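Local coordinates for protein beta-1,3-glucanosyltransferase (Rhizomucor miehei CAU432, PDB 4WTP) that belongs to glycosyl hydrolase family 17 and is built as a parallel beta/alpha barrel, a fold common among carbohydrate-active enzymes, at residues A[187-192]-A[200-205]; A[206-211]-A[255-260]. All coordinates share one frame; numbering follows the deposited sequence. Where two conformers were deposited one is given.

Contact 1 of 2, residues A[187-192]-A[200-205]; sequences AFPYWE and ADTLMS
Leu203 reaches from its helix to the methyl of Ala187. Its CD1 stops 3.8 Å from Ala187 CB. The CB of Leu203 does not point straight at the loop. CG stands anti to the backbone N (chi1 177°), and the chi2 turn of 73° from there leaves CD1 closer to the loop than the direction of CB suggests. Next to this pair the ring of Pro189 lies against the helix turn. Pro189 CG sits 4.3 Å from Leu203 CB and 4.2 Å from Thr202 CG2. This is the tight part: Ala187, Pro189 and Leu203 are all buried. From helix 240-256, Val250 packs on Leu203 and Tyr246 on Pro189.

The other end is looser and partly exposed. Glu192 and Thr202 run past each other in opposite directions, and Glu192 OE1 approaches only the methyl CG2 of Thr202, at 3.8 Å. Their polar ends turn to other partners. OE1 is probably hydrogen-bonded to NE2 of His206, one helical turn beyond Thr202, and Thr202 OG1 is bonded to the backbone O of Asn198.

The contact folds the loop after strand 182-186 onto helix 196-212. No hydrogen bond joins 187-192 to 200-205, so the direct contact is mainly van der Waals packing.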
ATOM      1  N   ALA A 187      -1.347  -8.866  -1.916  1.00 10.32           N
ATOM      2  CA  ALA A 187      -1.868 -10.231  -1.771  1.00 10.34           C
ATOM      3  C   ALA A 187      -2.759 -10.288  -0.560  1.00 10.28           C
ATOM      4  O   ALA A 187      -2.353  -9.859   0.530  1.00 12.10           O
ATOM      5  CB  ALA A 187      -0.721 -11.234  -1.626  1.00 11.55           C
ATOM      6  N   PHE A 188      -3.932 -10.889  -0.714  1.00 10.99           N
ATOM      7  CA  PHE A 188      -4.855 -11.092   0.386  1.00 10.89           C
ATOM      8  C   PHE A 188      -5.337 -12.525   0.423  1.00 11.06           C
ATOM      9  O   PHE A 188      -6.329 -12.867  -0.250  1.00 12.01           O
ATOM     10  CB  PHE A 188      -6.075 -10.193   0.226  1.00 11.11           C
ATOM     11  CG  PHE A 188      -5.778  -8.722   0.403  1.00 10.52           C
ATOM     12  CD1 PHE A 188      -5.307  -7.965  -0.685  1.00 12.49           C
ATOM     13  CD2 PHE A 188      -6.003  -8.084   1.638  1.00 10.26           C
ATOM     14  CE1 PHE A 188      -5.036  -6.611  -0.538  1.00 12.24           C
ATOM     15  CE2 PHE A 188      -5.747  -6.716   1.780  1.00 11.25           C
ATOM     16  CZ  PHE A 188      -5.257  -5.995   0.694  1.00 10.53           C
ATOM     17  N   PRO A 189      -4.694 -13.365   1.250  1.00 11.66           N
ATOM     18  CA  PRO A 189      -5.199 -14.712   1.454  1.00 12.37           C
ATOM     19  C   PRO A 189      -6.701 -14.776   1.808  1.00 12.75           C
ATOM     20  O   PRO A 189      -7.377 -15.757   1.449  1.00 12.18           O
ATOM     21  CB  PRO A 189      -4.299 -15.234   2.568  1.00 14.36           C
ATOM     22  CG  PRO A 189      -2.965 -14.587   2.258  1.00 14.65           C
ATOM     23  CD  PRO A 189      -3.334 -13.197   1.809  1.00 13.23           C
ATOM     24  N   TYR A 190      -7.219 -13.779   2.513  1.00 11.53           N
ATOM     25  CA  TYR A 190      -8.626 -13.714   2.809  1.00 11.23           C
ATOM     26  C   TYR A 190      -9.487 -13.884   1.561  1.00 11.04           C
ATOM     27  O   TYR A 190     -10.491 -14.611   1.546  1.00 11.85           O
ATOM     28  CB  TYR A 190      -8.961 -12.359   3.472  1.00 11.75           C
ATOM     29  CG  TYR A 190     -10.417 -12.285   3.800  1.00 11.08           C
ATOM     30  CD1 TYR A 190     -10.884 -12.791   5.027  1.00  9.62           C
ATOM     31  CD2 TYR A 190     -11.357 -11.753   2.921  1.00 12.73           C
ATOM     32  CE1 TYR A 190     -12.237 -12.785   5.330  1.00 10.11           C
ATOM     33  CE2 TYR A 190     -12.702 -11.742   3.229  1.00 12.35           C
ATOM     34  CZ  TYR A 190     -13.149 -12.259   4.438  1.00 12.30           C
ATOM     35  OH  TYR A 190     -14.488 -12.254   4.738  1.00 13.74           O
ATOM     36  N   TRP A 191      -9.117 -13.179   0.502  1.00 11.72           N
ATOM     37  CA  TRP A 191      -9.894 -13.247  -0.731  1.00 11.90           C
ATOM     38  C   TRP A 191      -9.650 -14.523  -1.546  1.00 12.82           C
ATOM     39  O   TRP A 191     -10.318 -14.751  -2.569  1.00 14.98           O
ATOM     40  CB  TRP A 191      -9.599 -12.005  -1.591  1.00 13.82           C
ATOM     41  CG  TRP A 191     -10.080 -10.720  -0.998  1.00 14.23           C
ATOM     42  CD1 TRP A 191      -9.334  -9.592  -0.697  1.00 16.21           C
ATOM     43  CD2 TRP A 191     -11.441 -10.392  -0.647  1.00 13.33           C
ATOM     44  NE1 TRP A 191     -10.134  -8.602  -0.185  1.00 16.64           N
ATOM     45  CE2 TRP A 191     -11.423  -9.026  -0.145  1.00 13.76           C
ATOM     46  CE3 TRP A 191     -12.638 -11.062  -0.724  1.00 13.58           C
ATOM     47  CZ2 TRP A 191     -12.571  -8.394   0.271  1.00 13.47           C
ATOM     48  CZ3 TRP A 191     -13.795 -10.425  -0.290  1.00 13.99           C
ATOM     49  CH2 TRP A 191     -13.764  -9.113   0.192  1.00 14.39           C
ATOM     50  N   GLU A 192      -8.734 -15.357  -1.072  1.00 13.66           N
ATOM     51  CA  GLU A 192      -8.437 -16.657  -1.645  1.00 14.91           C
ATOM     52  C   GLU A 192      -9.110 -17.760  -0.814  1.00 14.26           C
ATOM     53  O   GLU A 192      -8.982 -18.948  -1.120  1.00 17.06           O
ATOM     54  CB  GLU A 192      -6.926 -16.881  -1.721  1.00 16.43           C
ATOM     55  CG  GLU A 192      -6.150 -15.768  -2.439  1.00 17.14           C
ATOM     56  CD  GLU A 192      -4.656 -15.800  -2.085  1.00 20.63           C
ATOM     57  OE1 GLU A 192      -4.080 -16.910  -2.077  1.00 21.91           O
ATOM     58  OE2 GLU A 192      -4.026 -14.735  -1.795  1.00 23.47           O
ATOM     59  N   ALA A 200      -0.831 -16.197   6.818  1.00 10.58           N
ATOM     60  CA  ALA A 200       0.477 -15.560   6.701  1.00 11.06           C
ATOM     61  C   ALA A 200       1.459 -16.465   5.973  1.00 12.47           C
ATOM     62  O   ALA A 200       2.339 -15.975   5.239  1.00 12.76           O
ATOM     63  CB  ALA A 200       1.001 -15.189   8.059  1.00 12.25           C
ATOM     64  N   ASP A 201       1.305 -17.771   6.162  1.00 12.81           N
ATOM     65  CA  ASP A 201       2.216 -18.676   5.470  1.00 13.66           C
ATOM     66  C   ASP A 201       1.956 -18.595   3.945  1.00 13.61           C
ATOM     67  O   ASP A 201       2.922 -18.573   3.149  1.00 14.93           O
ATOM     68  CB  ASP A 201       2.060 -20.090   6.013  1.00 16.55           C
ATOM     69  CG  ASP A 201       2.532 -20.220   7.476  1.00 20.74           C
ATOM     70  OD1 ASP A 201       3.383 -19.420   7.953  1.00 21.82           O
ATOM     71  OD2 ASP A 201       2.025 -21.122   8.168  1.00 24.62           O
ATOM     72  N   THR A 202       0.685 -18.553   3.517  1.00 12.77           N
ATOM     73  CA  THR A 202       0.317 -18.421   2.096  1.00 14.34           C
ATOM     74  C   THR A 202       0.842 -17.091   1.562  1.00 12.72           C
ATOM     75  O   THR A 202       1.305 -17.034   0.426  1.00 13.73           O
ATOM     76  CB  THR A 202      -1.212 -18.456   1.936  1.00 14.84           C
ATOM     77  OG1 THR A 202      -1.684 -19.747   2.317  1.00 16.98           O
ATOM     78  CG2 THR A 202      -1.666 -18.175   0.501  1.00 15.45           C
ATOM     79  N   LEU A 203       0.758 -16.010   2.352  1.00 12.40           N
ATOM     80  CA  LEU A 203       1.298 -14.721   1.937  1.00 11.00           C
ATOM     81  C   LEU A 203       2.777 -14.891   1.574  1.00 11.85           C
ATOM     82  O   LEU A 203       3.236 -14.385   0.571  1.00 12.08           O
ATOM     83  CB  LEU A 203       1.169 -13.718   3.083  1.00 10.90           C
ATOM     84  CG  LEU A 203       1.782 -12.350   2.772  1.00 11.04           C
ATOM     85  CD1 LEU A 203       0.881 -11.614   1.791  1.00 12.03           C
ATOM     86  CD2 LEU A 203       1.919 -11.526   4.036  1.00 11.66           C
ATOM     87  N   MET A 204       3.523 -15.618   2.397  0.53 12.98           N
ATOM     88  CA  MET A 204       4.944 -15.805   2.157  0.53 12.81           C
ATOM     89  C   MET A 204       5.229 -16.648   0.911  0.53 13.69           C
ATOM     90  O   MET A 204       6.192 -16.373   0.176  0.53 13.83           O
ATOM     91  CB  MET A 204       5.629 -16.393   3.402  0.53 15.03           C
ATOM     92  CG  MET A 204       5.847 -15.396   4.540  0.53 20.10           C
ATOM     93  SD  MET A 204       6.934 -14.003   4.141  0.53 26.78           S
ATOM     94  CE  MET A 204       7.987 -14.704   2.879  0.53 14.01           C
ATOM     95  N   SER A 205       4.407 -17.660   0.675  0.53 12.81           N
ATOM     96  CA  SER A 205       4.524 -18.449  -0.553  0.53 14.11           C
ATOM     97  C   SER A 205       4.318 -17.577  -1.786  0.53 13.14           C
ATOM     98  O   SER A 205       5.044 -17.689  -2.784  0.53 14.05           O
ATOM     99  CB  SER A 205       3.541 -19.608  -0.547  0.53 16.64           C
ATOM    100  OG  SER A 205       4.029 -20.623   0.296  0.53 18.58           O
TER

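Contact 2 of 2, residues A[206-211]-A[255-260]. With EDO (1,2-ethanediol), chain B.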
ATOM      1  N   HIS A 206       3.333 -16.693  -1.727  1.00 12.96           N
ATOM      2  CA  HIS A 206       3.071 -15.775  -2.836  1.00 12.65           C
ATOM      3  C   HIS A 206       4.232 -14.807  -2.996  1.00 11.88           C
ATOM      4  O   HIS A 206       4.663 -14.546  -4.138  1.00 12.57           O
ATOM      5  CB  HIS A 206       1.760 -15.024  -2.628  1.00 12.85           C
ATOM      6  CG  HIS A 206       0.543 -15.887  -2.705  1.00 14.76           C
ATOM      7  ND1 HIS A 206       0.563 -17.147  -3.184  1.00 16.64           N
ATOM      8  CD2 HIS A 206      -0.769 -15.611  -2.377  1.00 15.29           C
ATOM      9  CE1 HIS A 206      -0.690 -17.654  -3.150  1.00 18.25           C
ATOM     10  NE2 HIS A 206      -1.499 -16.717  -2.644  1.00 16.83           N
ATOM     11  N   TYR A 207       4.803 -14.341  -1.873  1.00 11.70           N
ATOM     12  CA  TYR A 207       5.982 -13.497  -1.933  1.00 11.37           C
ATOM     13  C   TYR A 207       7.106 -14.191  -2.691  1.00 11.82           C
ATOM     14  O   TYR A 207       7.753 -13.580  -3.520  1.00 12.19           O
ATOM     15  CB  TYR A 207       6.419 -13.132  -0.510  1.00 11.41           C
ATOM     16  CG  TYR A 207       7.687 -12.336  -0.439  1.00 11.74           C
ATOM     17  CD1 TYR A 207       7.650 -10.954  -0.607  1.00 11.85           C
ATOM     18  CD2 TYR A 207       8.931 -12.964  -0.251  1.00 13.53           C
ATOM     19  CE1 TYR A 207       8.797 -10.204  -0.575  1.00 13.18           C
ATOM     20  CE2 TYR A 207      10.098 -12.205  -0.230  1.00 15.11           C
ATOM     21  CZ  TYR A 207      10.019 -10.816  -0.375  1.00 13.75           C
ATOM     22  OH  TYR A 207      11.160 -10.024  -0.377  1.00 16.66           O
ATOM     23  N   ASP A 208       7.304 -15.475  -2.421  1.00 11.82           N
ATOM     24  CA  ASP A 208       8.398 -16.194  -3.085  1.00 13.09           C
ATOM     25  C   ASP A 208       8.166 -16.300  -4.584  1.00 12.62           C
ATOM     26  O   ASP A 208       9.130 -16.309  -5.347  1.00 12.68           O
ATOM     27  CB  ASP A 208       8.584 -17.577  -2.467  1.00 15.03           C
ATOM     28  CG  ASP A 208       9.207 -17.518  -1.086  1.00 20.52           C
ATOM     29  OD1 ASP A 208       9.814 -16.474  -0.746  1.00 21.03           O
ATOM     30  OD2 ASP A 208       9.117 -18.532  -0.373  1.00 25.76           O
ATOM     31  N   GLN A 209       6.909 -16.374  -5.015  1.00 12.14           N
ATOM     32  CA  GLN A 209       6.612 -16.351  -6.456  1.00 12.94           C
ATOM     33  C   GLN A 209       6.994 -15.010  -7.083  1.00 12.64           C
ATOM     34  O   GLN A 209       7.466 -14.950  -8.215  1.00 13.27           O
ATOM     35  CB  GLN A 209       5.135 -16.651  -6.730  1.00 15.28           C
ATOM     36  CG  GLN A 209       4.733 -18.055  -6.313  1.00 18.55           C
ATOM     37  CD  GLN A 209       5.279 -19.115  -7.254  1.00 21.72           C
ATOM     38  OE1 GLN A 209       5.523 -18.849  -8.437  1.00 23.80           O
ATOM     39  NE2 GLN A 209       5.479 -20.321  -6.735  1.00 29.75           N
ATOM     40  N   VAL A 210       6.802 -13.917  -6.351  1.00 11.65           N
ATOM     41  CA  VAL A 210       7.207 -12.620  -6.858  1.00 11.30           C
ATOM     42  C   VAL A 210       8.731 -12.536  -6.902  1.00 11.57           C
ATOM     43  O   VAL A 210       9.303 -11.997  -7.861  1.00 12.13           O
ATOM     44  CB  VAL A 210       6.596 -11.453  -6.071  1.00 10.55           C
ATOM     45  CG1 VAL A 210       7.050 -10.109  -6.650  1.00 11.91           C
ATOM     46  CG2 VAL A 210       5.090 -11.537  -6.121  1.00 11.95           C
ATOM     47  N   VAL A 211       9.406 -13.057  -5.881  1.00 10.64           N
ATOM     48  CA  VAL A 211      10.856 -13.170  -5.970  1.00 11.51           C
ATOM     49  C   VAL A 211      11.237 -13.953  -7.238  1.00 11.24           C
ATOM     50  O   VAL A 211      12.219 -13.590  -7.919  1.00 12.64           O
ATOM     51  CB  VAL A 211      11.467 -13.809  -4.679  1.00 11.83           C
ATOM     52  CG1 VAL A 211      12.961 -14.103  -4.855  1.00 12.48           C
ATOM     53  CG2 VAL A 211      11.238 -12.891  -3.479  1.00 12.50           C
ATOM     54  N   LYS A 255       9.390  -9.601   9.487  1.00 10.82           N
ATOM     55  CA  LYS A 255      10.548  -9.295  10.331  1.00 11.11           C
ATOM     56  C   LYS A 255      11.589 -10.411  10.183  1.00 12.03           C
ATOM     57  O   LYS A 255      12.784 -10.129  10.018  1.00 13.90           O
ATOM     58  CB  LYS A 255      10.106  -9.118  11.792  1.00 11.44           C
ATOM     59  CG  LYS A 255      11.263  -8.676  12.666  1.00 13.55           C
ATOM     60  CD  LYS A 255      10.907  -8.756  14.133  1.00 14.47           C
ATOM     61  CE  LYS A 255       9.842  -7.741  14.493  1.00 14.32           C
ATOM     62  NZ  LYS A 255       9.671  -7.665  15.962  1.00 14.64           N
ATOM     63  N   GLN A 256      11.148 -11.663  10.208  1.00 11.60           N
ATOM     64  CA  GLN A 256      12.052 -12.795  10.104  1.00 13.78           C
ATOM     65  C   GLN A 256      12.827 -12.777   8.800  1.00 15.21           C
ATOM     66  O   GLN A 256      13.999 -13.129   8.763  1.00 16.67           O
ATOM     67  CB  GLN A 256      11.287 -14.124  10.233  1.00 14.05           C
ATOM     68  CG  GLN A 256      10.769 -14.410  11.636  1.00 14.55           C
ATOM     69  CD  GLN A 256      10.046 -15.737  11.713  1.00 15.28           C
ATOM     70  OE1 GLN A 256       9.495 -16.189  10.718  1.00 16.72           O
ATOM     71  NE2 GLN A 256      10.072 -16.381  12.878  1.00 16.49           N
ATOM     72  N   ARG A 257      12.178 -12.340   7.722  1.00 14.74           N
ATOM     73  CA  ARG A 257      12.768 -12.398   6.389  1.00 16.08           C
ATOM     74  C   ARG A 257      13.257 -11.048   5.889  1.00 15.40           C
ATOM     75  O   ARG A 257      13.678 -10.940   4.743  1.00 18.49           O
ATOM     76  CB  ARG A 257      11.765 -13.009   5.405  1.00 18.74           C
ATOM     77  CG  ARG A 257      11.433 -14.479   5.700  1.00 24.16           C
ATOM     78  CD  ARG A 257      11.234 -15.339   4.459  1.00 30.00           C
ATOM     79  NE  ARG A 257      12.487 -15.934   3.989  1.00 40.31           N
ATOM     80  CZ  ARG A 257      13.076 -15.663   2.826  1.00 43.00           C
ATOM     81  NH1 ARG A 257      12.537 -14.801   1.964  1.00 34.31           N
ATOM     82  NH2 ARG A 257      14.216 -16.268   2.511  1.00 51.74           N
ATOM     83  N   ASN A 258      13.204 -10.023   6.743  1.00 14.54           N
ATOM     84  CA  ASN A 258      13.656  -8.697   6.367  1.00 15.13           C
ATOM     85  C   ASN A 258      12.930  -8.141   5.124  1.00 14.24           C
ATOM     86  O   ASN A 258      13.532  -7.527   4.226  1.00 16.41           O
ATOM     87  CB  ASN A 258      15.182  -8.685   6.143  1.00 18.84           C
ATOM     88  CG  ASN A 258      15.781  -7.312   6.350  1.00 24.31           C
ATOM     89  OD1 ASN A 258      15.142  -6.435   6.933  1.00 27.12           O
ATOM     90  ND2 ASN A 258      17.019  -7.115   5.887  1.00 34.47           N
ATOM     91  N   ILE A 259      11.608  -8.319   5.091  1.00 11.81           N
ATOM     92  CA  ILE A 259      10.801  -7.819   4.009  1.00 10.89           C
ATOM     93  C   ILE A 259      10.108  -6.533   4.452  1.00 10.45           C
ATOM     94  O   ILE A 259       9.571  -6.495   5.566  1.00 11.19           O
ATOM     95  CB  ILE A 259       9.747  -8.868   3.639  1.00 10.81           C
ATOM     96  CG1 ILE A 259      10.415 -10.163   3.154  1.00 11.76           C
ATOM     97  CG2 ILE A 259       8.771  -8.327   2.611  1.00 11.70           C
ATOM     98  CD1 ILE A 259       9.454 -11.312   3.098  1.00 13.00           C
ATOM     99  N   ASP A 260      10.117  -5.511   3.595  1.00 10.45           N
ATOM    100  CA  ASP A 260       9.400  -4.252   3.834  1.00 10.09           C
ATOM    101  C   ASP A 260       7.923  -4.409   3.451  1.00  9.52           C
ATOM    102  O   ASP A 260       7.609  -4.809   2.327  1.00 10.12           O
ATOM    103  CB  ASP A 260      10.020  -3.080   3.042  1.00 10.96           C
ATOM    104  CG  ASP A 260      11.446  -2.739   3.450  1.00 13.37           C
ATOM    105  OD1 ASP A 260      11.876  -3.106   4.563  1.00 14.15           O
ATOM    106  OD2 ASP A 260      12.083  -2.055   2.630  1.00 15.47           O
TER
HETATM  107  C1  EDO B 301       6.176  -4.775  17.371  0.84 18.89           C
HETATM  108  O1  EDO B 301       6.070  -5.895  18.242  0.84 21.27           O
HETATM  109  C2  EDO B 301       7.647  -4.513  17.091  0.84 20.68           C
HETATM  110  O2  EDO B 301       8.098  -5.302  15.981  0.84 16.60           O
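Ile259 sets its CD1 methyl over one face of the Tyr207 ring. CD1 lies 3.6 Å from the ring centroid and 15° off the normal, a CH-pi contact. It is displaced toward the rim, with CE2 its nearest ring atom at 3.5 Å. The rest of the isoleucine follows the ring outward. CG1 is 3.6 Å from Tyr207 OH, and the CG2 branch touches CE1 at 3.7 Å. The two side chains come from opposite directions. A chi1 of 176° extends the tyrosine ring away from its main-chain N, out from the helix toward Ile259.

Arg257 makes a looser approach on the exposed side. An edge of its guanidinium faces Tyr207 CE2, and NH1 is 4.2 Å from Asp208 OD1. The carboxylate and guanidinium planes stand 90° apart, and no N-H points at the oxygen. The attraction would be one of charge alone.

A Schellman motif ends helix 240-256 within this segment. Asn258, at positive phi, is the C-prime residue. Ile259 N bonds back to Val254 O, and a weak bond runs from Asn258 N to Lys255 O. The chain then turns inward toward strand 262-263 of the beta/alpha barrel, with Ile259 directed at helix 196-212.

Further out, Tyr207 OH is hydrogen-bonded to the backbone O of Val219, which ties the ring to strand 219-223. Ile221 of that strand touches both Tyr207 and Ile259. Away from the tyrosine, Lys255 NZ is hydrogen-bonded to O2 of a 1,2-ethanediol at 2.8 Å and also to the C-terminal carboxylate of Cys298.

Contacts 1 and 2 share helix 196-212 and follow each other along it, with centres about 12 Å apart. Contact 1 is mostly buried and joins the helix to the loop leading into it. Contact 2 is half buried and joins the same helix to the turn that follows helix 240-256, distant in sequence. Aliphatic packing dominates contact 1, whereas contact 2 combines a methyl-on-ring contact inside with loosely spaced opposite charges outside. The two also touch. They meet at a polar pair between Glu192 and His206, and in one of its conformers Met204 packs against Ile259 and Arg257.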